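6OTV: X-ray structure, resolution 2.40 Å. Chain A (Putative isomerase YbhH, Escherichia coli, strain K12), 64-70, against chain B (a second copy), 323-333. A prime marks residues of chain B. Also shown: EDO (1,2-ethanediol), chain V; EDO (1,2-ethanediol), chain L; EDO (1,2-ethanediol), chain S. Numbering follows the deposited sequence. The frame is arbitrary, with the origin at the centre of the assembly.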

# COMPACT_ATOMS: atom_id res chain seq x y z
N SER A 64 -11.66 9.67 8.51
CA SER A 64 -11.63 8.76 9.65
C SER A 64 -10.36 7.93 9.57
O SER A 64 -9.68 7.89 8.54
CB SER A 64 -12.86 7.85 9.67
OG SER A 64 -12.78 6.87 8.66
N ARG A 65 -10.04 7.28 10.68
CA ARG A 65 -8.96 6.29 10.67
C ARG A 65 -9.33 5.16 9.71
O ARG A 65 -10.48 4.73 9.65
CB ARG A 65 -8.71 5.74 12.07
CG ARG A 65 -8.01 6.72 12.99
CD ARG A 65 -7.65 6.08 14.32
NE ARG A 65 -6.93 6.99 15.20
CZ ARG A 65 -7.52 7.84 16.04
NH1 ARG A 65 -8.84 7.89 16.12
NH2 ARG A 65 -6.78 8.64 16.80
N SER A 66 -8.34 4.70 8.95
CA SER A 66 -8.63 3.78 7.85
C SER A 66 -9.03 2.41 8.37
O SER A 66 -8.44 1.87 9.31
CB SER A 66 -7.42 3.65 6.94
OG SER A 66 -7.70 2.72 5.90
N SER A 67 -10.05 1.83 7.73
CA SER A 67 -10.42 0.44 7.95
C SER A 67 -9.47 -0.53 7.26
O SER A 67 -9.51 -1.72 7.55
CB SER A 67 -11.85 0.19 7.47
OG SER A 67 -12.73 1.20 7.92
N ASP A 68 -8.65 -0.04 6.33
CA ASP A 68 -7.70 -0.83 5.57
C ASP A 68 -6.34 -0.78 6.23
O ASP A 68 -5.86 0.32 6.55
CB ASP A 68 -7.62 -0.32 4.13
CG ASP A 68 -6.88 -1.27 3.21
OD1 ASP A 68 -5.71 -1.60 3.49
OD2 ASP A 68 -7.47 -1.68 2.19
N PRO A 69 -5.69 -1.92 6.47
CA PRO A 69 -4.37 -1.90 7.12
C PRO A 69 -3.28 -1.23 6.29
O PRO A 69 -2.22 -0.91 6.85
CB PRO A 69 -4.06 -3.38 7.35
CG PRO A 69 -4.90 -4.10 6.33
CD PRO A 69 -6.15 -3.29 6.19
N ARG A 70 -3.51 -1.00 5.00
CA ARG A 70 -2.51 -0.39 4.14
C ARG A 70 -2.55 1.14 4.18
O ARG A 70 -1.61 1.77 3.66
CB ARG A 70 -2.70 -0.88 2.70
CG ARG A 70 -2.46 -2.37 2.54
CD ARG A 70 -3.01 -2.89 1.22
NE ARG A 70 -4.46 -2.75 1.14
CZ ARG A 70 -5.20 -3.20 0.14
NH1 ARG A 70 -4.63 -3.82 -0.89
NH2 ARG A 70 -6.51 -3.03 0.15
N ASN B 323 -7.54 -4.24 14.48
CA ASN B 323 -8.50 -4.36 13.39
C ASN B 323 -9.51 -3.22 13.48
O ASN B 323 -10.27 -3.15 14.45
CB ASN B 323 -9.20 -5.72 13.45
CG ASN B 323 -9.85 -6.09 12.12
OD1 ASN B 323 -10.11 -5.24 11.28
ND2 ASN B 323 -10.10 -7.38 11.93
N GLU B 324 -9.49 -2.34 12.49
CA GLU B 324 -10.47 -1.26 12.38
C GLU B 324 -11.68 -1.64 11.54
O GLU B 324 -12.66 -0.89 11.52
CB GLU B 324 -9.82 -0.01 11.78
CG GLU B 324 -8.74 0.61 12.65
CD GLU B 324 -9.30 1.52 13.73
OE1 GLU B 324 -10.54 1.66 13.80
OE2 GLU B 324 -8.50 2.09 14.50
N GLY B 325 -11.62 -2.77 10.84
CA GLY B 325 -12.74 -3.26 10.06
C GLY B 325 -13.49 -4.38 10.76
O GLY B 325 -13.31 -4.65 11.94
N GLN B 326 -14.35 -5.04 9.99
CA GLN B 326 -15.15 -6.15 10.49
C GLN B 326 -14.60 -7.51 10.10
O GLN B 326 -14.60 -8.43 10.92
CB GLN B 326 -16.60 -6.02 9.99
N ASP B 327 -14.12 -7.65 8.87
CA ASP B 327 -13.64 -8.93 8.37
C ASP B 327 -12.24 -9.23 8.90
O ASP B 327 -11.55 -8.37 9.46
CB ASP B 327 -13.65 -8.93 6.84
CG ASP B 327 -13.66 -10.33 6.25
OD1 ASP B 327 -12.93 -11.21 6.74
OD2 ASP B 327 -14.42 -10.55 5.28
N ALA B 328 -11.82 -10.49 8.73
CA ALA B 328 -10.46 -10.90 9.04
C ALA B 328 -9.46 -10.43 8.00
O ALA B 328 -8.25 -10.55 8.23
CB ALA B 328 -10.39 -12.42 9.16
N THR B 329 -9.92 -9.90 6.86
CA THR B 329 -9.02 -9.42 5.83
C THR B 329 -8.36 -8.10 6.20
O THR B 329 -7.35 -7.73 5.60
CB THR B 329 -9.76 -9.25 4.51
OG1 THR B 329 -10.89 -8.39 4.70
CG2 THR B 329 -10.24 -10.60 3.99
N THR B 330 -8.90 -7.38 7.18
CA THR B 330 -8.33 -6.12 7.63
C THR B 330 -7.55 -6.27 8.93
O THR B 330 -7.12 -5.26 9.50
CB THR B 330 -9.43 -5.07 7.79
OG1 THR B 330 -10.43 -5.55 8.70
CG2 THR B 330 -10.08 -4.77 6.45
N LEU B 331 -7.35 -7.49 9.41
CA LEU B 331 -6.59 -7.72 10.63
C LEU B 331 -5.13 -7.34 10.40
O LEU B 331 -4.49 -7.84 9.47
CB LEU B 331 -6.71 -9.18 11.06
CG LEU B 331 -5.98 -9.62 12.33
CD1 LEU B 331 -6.41 -8.77 13.51
CD2 LEU B 331 -6.22 -11.09 12.61
N ARG B 332 -4.60 -6.46 11.24
CA ARG B 332 -3.25 -5.93 11.09
C ARG B 332 -2.37 -6.41 12.24
O ARG B 332 -2.76 -6.33 13.40
CB ARG B 332 -3.27 -4.40 11.05
CG ARG B 332 -2.05 -3.76 10.39
CD ARG B 332 -2.03 -2.26 10.64
NE ARG B 332 -1.88 -1.97 12.06
CZ ARG B 332 -1.94 -0.75 12.59
NH1 ARG B 332 -2.17 0.30 11.81
NH2 ARG B 332 -1.79 -0.58 13.90
N ALA B 333 -1.18 -6.90 11.90
CA ALA B 333 -0.24 -7.43 12.88
C ALA B 333 1.07 -6.66 12.83
O ALA B 333 1.57 -6.33 11.75
CB ALA B 333 0.04 -8.92 12.63
C1 EDO V . -6.80 -2.41 10.74
O1 EDO V . -7.78 -2.45 9.70
C2 EDO V . -6.01 -1.11 10.70
O2 EDO V . -5.31 -0.97 11.94
C1 EDO L . -12.04 8.86 13.90
O1 EDO L . -11.67 7.81 13.00
C2 EDO L . -13.01 9.82 13.22
O2 EDO L . -14.17 9.11 12.77
C1 EDO S . -3.77 -7.51 5.92
O1 EDO S . -4.07 -8.89 6.16
C2 EDO S . -2.86 -6.98 7.02
O2 EDO S . -1.61 -7.67 7.01

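Residues 64-70 of chain A pack against 323-333 of chain B through van der Waals contact, burying 356 Å² in total with no direct hydrogen bond or salt bridge between them. Pro69 is the most covered residue. Its CA-to-CB bond points toward chain B, and the ring packs on Thr330′ and Arg332′: CB is 3.7 Å from Arg332′ CG, and CD is 3.9 Å from Thr330′ CA. A rigid, apolar ring suits this place because it packs on the aliphatic part of Arg332′, and proline has no backbone N-H to satisfy. Glu324′, next in covered area, directs its CB toward chain A, 3.4 Å from Ser66 O and 3.9 Å from Ser67 CA. Glu324′ remains exposed; its OE2 is 4.1 Å from Arg65 CD, while the end of Arg65 leads away. Ser67 contributes mainly backbone: its O lies 3.3 Å from Thr330′ CG2, and its OG is hydrogen-bonded elsewhere in the structure. Thr330′ serves both sides, its methyl meeting chain A while OG1 donates to Asn323′ OD1 (2.6 Å), which also accepts from Gly325′ N (2.9 Å) and so ties the loop together. The ethanediol of chain V, probably from the crystallisation liquor, sits between the stretches, its O1 2.9 Å from both Ser67 O and Thr330′ O. In chain A, Asp68 turns away and holds Arg70 in a salt bridge (OD2 to NH2, 2.6 Å).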